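Local structure of periplasmic beta-glucosidase (Pseudomonas aeruginosa, 6R5T) at residues R640-N645 with S686-F691; F142-Y147 with L563-P568. The protein probably hydrolyses terminal, non-reducing beta-D-glucosyl residues with release of beta-D-glucose, as a glycoside hydrolase of family 3. The protein carries 1 engineered substitution. One frame throughout, in Å; residues are numbered along the deposited sequence.

Contact 1: residues R640-N645 with S686-F691; sequences RVTLSN and SREIVF
Leu643 O is gripped twice from the neighbouring strand: Arg687 N donates to it over 2.8 Å, nearly along the C=O axis, and Ser686 CA adds a CA-H...O contact at 3.1 Å. These strands, 640-645 and 686-691, run antiparallel in one sheet of the fibronectin type III-like beta-sandwich. Leu643 with Arg687 and Val641 with Ile689 are hydrogen-bonded pairs, whereas Thr642 with Glu688 is a non-hydrogen-bonded one. On one face the branched apolar side chains of Val641, Leu643 and Ile689 suit a buried setting, while Arg687, on the same face, turns its end away: Ile689 sends CD1 along the sheet to within 3.7 Å of Leu643 CB, while Val641 CG1, in the crowded position between backbone N and carbonyl carbon (chi1 70°), lies beside Ile689 CB. Leu643 and Ile689 continue inward onto strand 651-660 of the other sheet, and Leu643 also onto strand 672-681.

The other face is mostly polar. Arg640 runs extended from CG to NE and crosses Glu688 obliquely, the CG of Glu688 being anti to its backbone N (chi1 -171°). Arg640 NH1 meets Glu688 OE1 at 2.5 Å in a salt bridge whose hydrogen bond is weak and bent, the guanidinium and carboxylate planes standing 79° apart. Arg640 NH2 has a second anionic partner, Glu638. Val690 CG2 covers the centre of one guanidinium face, 3.8 Å above its plane. A water joins Thr642 OG1 to the remaining carboxylate oxygen, Glu688 OE2. Farther along, the hydroxyls of Ser644 and Ser686 share a hydrogen bond, OG to OG 2.9 Å.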
loop_
_atom_site.group_PDB
_atom_site.type_symbol
_atom_site.label_atom_id
_atom_site.label_comp_id
_atom_site.label_asym_id
_atom_site.label_seq_id
_atom_site.Cartn_x
_atom_site.Cartn_y
_atom_site.Cartn_z
ATOM N N ARG A 640 -33.458 0.789 17.133
ATOM C CA ARG A 640 -33.910 2.051 17.725
ATOM C C ARG A 640 -32.965 2.532 18.802
ATOM O O ARG A 640 -32.511 1.754 19.672
ATOM C CB ARG A 640 -35.307 1.906 18.327
ATOM C CG ARG A 640 -36.393 1.761 17.280
ATOM C CD ARG A 640 -37.785 1.767 17.907
ATOM N NE ARG A 640 -38.742 1.439 16.854
ATOM C CZ ARG A 640 -39.837 2.132 16.560
ATOM N NH1 ARG A 640 -40.199 3.178 17.288
ATOM N NH2 ARG A 640 -40.603 1.740 15.556
ATOM N N VAL A 641 -32.750 3.841 18.785
ATOM C CA VAL A 641 -31.977 4.506 19.836
ATOM C C VAL A 641 -32.549 5.914 20.002
ATOM O O VAL A 641 -33.015 6.483 19.002
ATOM C CB VAL A 641 -30.493 4.487 19.458
ATOM C CG1 VAL A 641 -30.188 5.410 18.275
ATOM C CG2 VAL A 641 -29.630 4.728 20.641
ATOM N N THR A 642 -32.503 6.429 21.215
ATOM C CA THR A 642 -32.888 7.832 21.473
ATOM C C THR A 642 -31.618 8.651 21.622
ATOM O O THR A 642 -30.798 8.340 22.515
ATOM C CB THR A 642 -33.831 7.973 22.671
ATOM O OG1 THR A 642 -34.967 7.188 22.295
ATOM C CG2 THR A 642 -34.266 9.404 22.915
ATOM N N LEU A 643 -31.536 9.727 20.850
ATOM C CA LEU A 643 -30.456 10.728 20.967
ATOM C C LEU A 643 -30.949 11.900 21.801
ATOM O O LEU A 643 -32.047 12.414 21.486
ATOM C CB LEU A 643 -30.067 11.188 19.573
ATOM C CG LEU A 643 -29.035 12.306 19.516
ATOM C CD1 LEU A 643 -27.654 11.827 19.931
ATOM C CD2 LEU A 643 -29.000 12.937 18.130
ATOM N N SER A 644 -30.140 12.365 22.736
ATOM C CA SER A 644 -30.455 13.552 23.576
ATOM C C SER A 644 -29.310 14.559 23.535
ATOM O O SER A 644 -28.133 14.154 23.506
ATOM C CB SER A 644 -30.723 13.137 25.011
ATOM O OG SER A 644 -31.685 12.112 25.047
ATOM N N ASN A 645 -29.633 15.833 23.546
ATOM C CA ASN A 645 -28.650 16.898 23.747
ATOM C C ASN A 645 -28.590 17.123 25.251
ATOM O O ASN A 645 -29.572 17.642 25.839
ATOM C CB ASN A 645 -29.055 18.150 22.971
ATOM C CG ASN A 645 -28.072 19.286 23.063
ATOM O OD1 ASN A 645 -27.268 19.334 23.997
ATOM N ND2 ASN A 645 -28.152 20.233 22.142
ATOM N N SER A 686 -34.767 15.450 22.726
ATOM C CA SER A 686 -34.527 14.033 22.360
ATOM C C SER A 686 -35.178 13.728 21.028
ATOM O O SER A 686 -36.141 14.408 20.636
ATOM C CB SER A 686 -35.034 13.126 23.425
ATOM O OG SER A 686 -34.290 13.279 24.617
ATOM N N ARG A 687 -34.590 12.789 20.298
ATOM C CA ARG A 687 -35.172 12.279 19.060
ATOM C C ARG A 687 -35.007 10.769 19.086
ATOM O O ARG A 687 -33.868 10.300 19.308
ATOM C CB ARG A 687 -34.466 12.886 17.842
ATOM C CG ARG A 687 -35.032 12.486 16.479
ATOM C CD ARG A 687 -36.169 13.375 15.976
ATOM N NE ARG A 687 -35.854 14.795 16.130
ATOM C CZ ARG A 687 -35.292 15.572 15.214
ATOM N NH1 ARG A 687 -35.026 15.110 14.002
ATOM N NH2 ARG A 687 -35.011 16.834 15.514
ATOM N N GLU A 688 -36.106 10.052 18.876
ATOM C CA GLU A 688 -36.059 8.599 18.641
ATOM C C GLU A 688 -35.608 8.414 17.199
ATOM O O GLU A 688 -36.179 8.988 16.265
ATOM C CB GLU A 688 -37.402 7.875 18.853
ATOM C CG GLU A 688 -37.151 6.350 18.792
ATOM C CD GLU A 688 -38.166 5.312 19.248
ATOM O OE1 GLU A 688 -39.147 5.083 18.528
ATOM O OE2 GLU A 688 -37.899 4.624 20.260
ATOM N N ILE A 689 -34.537 7.668 17.033
ATOM C CA ILE A 689 -33.986 7.356 15.704
ATOM C C ILE A 689 -34.330 5.901 15.450
ATOM O O ILE A 689 -34.116 5.036 16.363
ATOM C CB ILE A 689 -32.488 7.660 15.677
ATOM C CG1 ILE A 689 -32.284 9.150 15.953
ATOM C CG2 ILE A 689 -31.891 7.257 14.355
ATOM C CD1 ILE A 689 -30.943 9.505 16.392
ATOM N N VAL A 690 -34.918 5.663 14.287
ATOM C CA VAL A 690 -35.275 4.306 13.840
ATOM C C VAL A 690 -34.508 4.032 12.562
ATOM O O VAL A 690 -34.691 4.768 11.582
ATOM C CB VAL A 690 -36.783 4.203 13.613
ATOM C CG1 VAL A 690 -37.155 2.786 13.253
ATOM C CG2 VAL A 690 -37.550 4.710 14.818
ATOM N N PHE A 691 -33.589 3.087 12.607
ATOM C CA PHE A 691 -32.906 2.587 11.415
ATOM C C PHE A 691 -33.648 1.352 10.962
ATOM O O PHE A 691 -33.941 0.493 11.795
ATOM C CB PHE A 691 -31.455 2.258 11.745
ATOM C CG PHE A 691 -30.630 3.442 12.134
ATOM C CD1 PHE A 691 -30.187 4.315 11.151
ATOM C CD2 PHE A 691 -30.244 3.679 13.428
ATOM C CE1 PHE A 691 -29.384 5.393 11.473
ATOM C CE2 PHE A 691 -29.427 4.752 13.746
ATOM C CZ PHE A 691 -29.000 5.608 12.766
HETATM O O HOH W 1 -35.151 4.480 21.374
#

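Contact 2: residues F142-Y147 with L563-P568; sequences FGEDTY and LTMSFP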
loop_
_atom_site.group_PDB
_atom_site.type_symbol
_atom_site.label_atom_id
_atom_site.label_comp_id
_atom_site.label_asym_id
_atom_site.label_seq_id
_atom_site.Cartn_x
_atom_site.Cartn_y
_atom_site.Cartn_z
ATOM N N PHE A 142 -15.316 11.708 -1.479
ATOM C CA PHE A 142 -16.165 11.796 -0.284
ATOM C C PHE A 142 -15.604 10.959 0.859
ATOM O O PHE A 142 -16.300 10.776 1.846
ATOM C CB PHE A 142 -17.586 11.392 -0.624
ATOM C CG PHE A 142 -18.301 12.279 -1.601
ATOM C CD1 PHE A 142 -18.385 13.645 -1.397
ATOM C CD2 PHE A 142 -18.948 11.731 -2.687
ATOM C CE1 PHE A 142 -19.136 14.453 -2.250
ATOM C CE2 PHE A 142 -19.652 12.550 -3.570
ATOM C CZ PHE A 142 -19.768 13.897 -3.326
ATOM N N GLY A 143 -14.348 10.503 0.736
ATOM C CA GLY A 143 -13.648 9.775 1.804
ATOM C C GLY A 143 -13.621 8.285 1.532
ATOM O O GLY A 143 -13.549 7.879 0.363
ATOM N N GLU A 144 -13.546 7.510 2.604
ATOM C CA GLU A 144 -13.127 6.111 2.496
ATOM C C GLU A 144 -14.317 5.154 2.496
ATOM O O GLU A 144 -14.065 3.969 2.329
ATOM C CB GLU A 144 -12.181 5.746 3.640
ATOM C CG GLU A 144 -12.791 5.592 5.032
ATOM C CD GLU A 144 -11.754 5.626 6.164
ATOM O OE1 GLU A 144 -10.656 6.254 6.008
ATOM O OE2 GLU A 144 -12.054 5.102 7.274
ATOM N N ASP A 145 -15.525 5.631 2.734
ATOM C CA ASP A 145 -16.627 4.665 2.938
ATOM C C ASP A 145 -17.481 4.421 1.697
ATOM O O ASP A 145 -17.986 5.369 1.086
ATOM C CB ASP A 145 -17.546 5.105 4.064
ATOM C CG ASP A 145 -18.587 4.028 4.325
ATOM O OD1 ASP A 145 -18.206 2.878 4.696
ATOM O OD2 ASP A 145 -19.768 4.378 4.168
ATOM N N THR A 146 -17.717 3.154 1.436
ATOM C CA THR A 146 -18.474 2.753 0.215
ATOM C C THR A 146 -19.938 3.178 0.355
ATOM O O THR A 146 -20.519 3.669 -0.605
ATOM C CB THR A 146 -18.331 1.260 0.006
ATOM O OG1 THR A 146 -16.947 0.937 -0.088
ATOM C CG2 THR A 146 -19.088 0.824 -1.208
ATOM N N TYR A 147 -20.564 2.929 1.505
ATOM C CA TYR A 147 -21.972 3.294 1.743
ATOM C C TYR A 147 -22.190 4.788 1.534
ATOM O O TYR A 147 -23.107 5.236 0.767
ATOM C CB TYR A 147 -22.456 2.749 3.080
ATOM C CG TYR A 147 -23.884 3.036 3.398
ATOM C CD1 TYR A 147 -24.249 4.198 4.025
ATOM C CD2 TYR A 147 -24.855 2.114 3.085
ATOM C CE1 TYR A 147 -25.588 4.509 4.265
ATOM C CE2 TYR A 147 -26.185 2.379 3.371
ATOM C CZ TYR A 147 -26.554 3.563 3.943
ATOM O OH TYR A 147 -27.904 3.628 4.217
ATOM N N LEU A 563 -15.631 13.386 10.414
ATOM C CA LEU A 563 -14.685 12.853 9.416
ATOM C C LEU A 563 -15.331 11.765 8.590
ATOM O O LEU A 563 -15.995 10.888 9.167
ATOM C CB LEU A 563 -13.416 12.333 10.068
ATOM C CG LEU A 563 -12.666 13.361 10.896
ATOM C CD1 LEU A 563 -11.451 12.697 11.494
ATOM C CD2 LEU A 563 -12.276 14.601 10.073
ATOM N N THR A 564 -15.029 11.738 7.289
ATOM C CA THR A 564 -15.417 10.575 6.442
ATOM C C THR A 564 -14.180 9.819 5.953
ATOM O O THR A 564 -14.298 8.973 5.058
ATOM C CB THR A 564 -16.256 11.016 5.242
ATOM O OG1 THR A 564 -15.472 11.818 4.345
ATOM C CG2 THR A 564 -17.506 11.757 5.704
ATOM N N MET A 565 -13.018 10.197 6.458
ATOM C CA MET A 565 -11.761 9.458 6.171
ATOM C C MET A 565 -10.963 9.478 7.465
ATOM O O MET A 565 -10.918 10.515 8.167
ATOM C CB MET A 565 -11.035 10.146 5.028
ATOM C CG MET A 565 -9.904 9.340 4.439
ATOM S SD MET A 565 -9.409 10.075 2.851
ATOM C CE MET A 565 -8.006 9.022 2.501
ATOM N N SER A 566 -10.383 8.350 7.791
ATOM C CA SER A 566 -9.574 8.132 9.020
ATOM C C SER A 566 -8.312 8.994 8.926
ATOM O O SER A 566 -7.736 9.099 7.835
ATOM C CB SER A 566 -9.244 6.672 9.079
ATOM O OG SER A 566 -10.421 5.917 9.313
ATOM N N PHE A 567 -7.872 9.615 10.027
ATOM C CA PHE A 567 -6.642 10.429 10.034
ATOM C C PHE A 567 -5.525 9.585 10.621
ATOM O O PHE A 567 -5.584 9.248 11.813
ATOM C CB PHE A 567 -6.825 11.717 10.824
ATOM C CG PHE A 567 -7.448 12.846 10.044
ATOM C CD1 PHE A 567 -8.477 12.655 9.147
ATOM C CD2 PHE A 567 -7.015 14.148 10.244
ATOM C CE1 PHE A 567 -9.039 13.703 8.428
ATOM C CE2 PHE A 567 -7.625 15.196 9.568
ATOM C CZ PHE A 567 -8.606 14.992 8.638
ATOM N N PRO A 568 -4.524 9.197 9.813
ATOM C CA PRO A 568 -3.470 8.330 10.295
ATOM C C PRO A 568 -2.629 9.109 11.292
ATOM O O PRO A 568 -2.475 10.306 11.123
ATOM C CB PRO A 568 -2.598 8.009 9.076
ATOM C CG PRO A 568 -3.431 8.412 7.892
ATOM C CD PRO A 568 -4.350 9.515 8.372
#
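Glu144 reaches across from its loop to the segment 563-568. Its CB lies loosely alongside Thr564 O, the same oxygen that accepts a straight hydrogen bond from Glu144 N at 3.0 Å. CG lies in the crowded position between backbone N and carbonyl carbon (chi1 73°) and passes 3.7 Å from Thr564 O; from there the chain extends to the carboxylate. Its two oxygens clasp Ser566. OE1 takes the backbone Ser566 N at 2.8 Å, almost perfectly straight (178°) but from above the carboxylate plane, and it also rests against Met565 CG. OE2 accepts from Ser566 OG at 2.7 Å on its syn lone pair, and Tyr578 N gives it another bond. A buried carboxylate is thus met by three donors, which should favour its ionised form. Glutamate has the length for this span, and serine's short hydroxyl sits close enough to its own N-H for one carboxylate to take both.

Gly143, at a positive phi of 102°, brings CA within 3.4 Å of Thr564 O; a side chain here would collide with that oxygen and with the preceding carbonyl, so glycine fits. Thr564 OG1 donates a hydrogen bond to Phe142 O at 2.8 Å, from above the carbonyl plane. Asp145, hydrogen-bonded to Tyr578 OH, is the N-cap of helix 146-161 and holds Leu148 N. The buried polar bonds join a loop of the TIM-barrel-type N-terminal domain to one of the C-terminal domain, an interdomain interface of glycoside hydrolase family 3.

Contact 2 comes first along the chain and joins two domains through segments 416 residues apart; contact 1 follows it and lies wholly within the fibronectin type III-like sandwich. Their centres are 24 Å apart and their nearest atoms about 7 Å, without touching. Strand 672-681 bridges them: Asp145 and Tyr147 of contact 2 pack on its Leu673, while Leu643 and Arg687 of contact 1 pack on its Val679. Neither contact belongs to an annotated ligand or metal site. Contact 2 is near the centre of the chain, with the side chain of Phe142 about 13 Å from a bound beta-D-glucopyranose, whereas contact 1 is peripheral, its centre 30 Å from that of the chain.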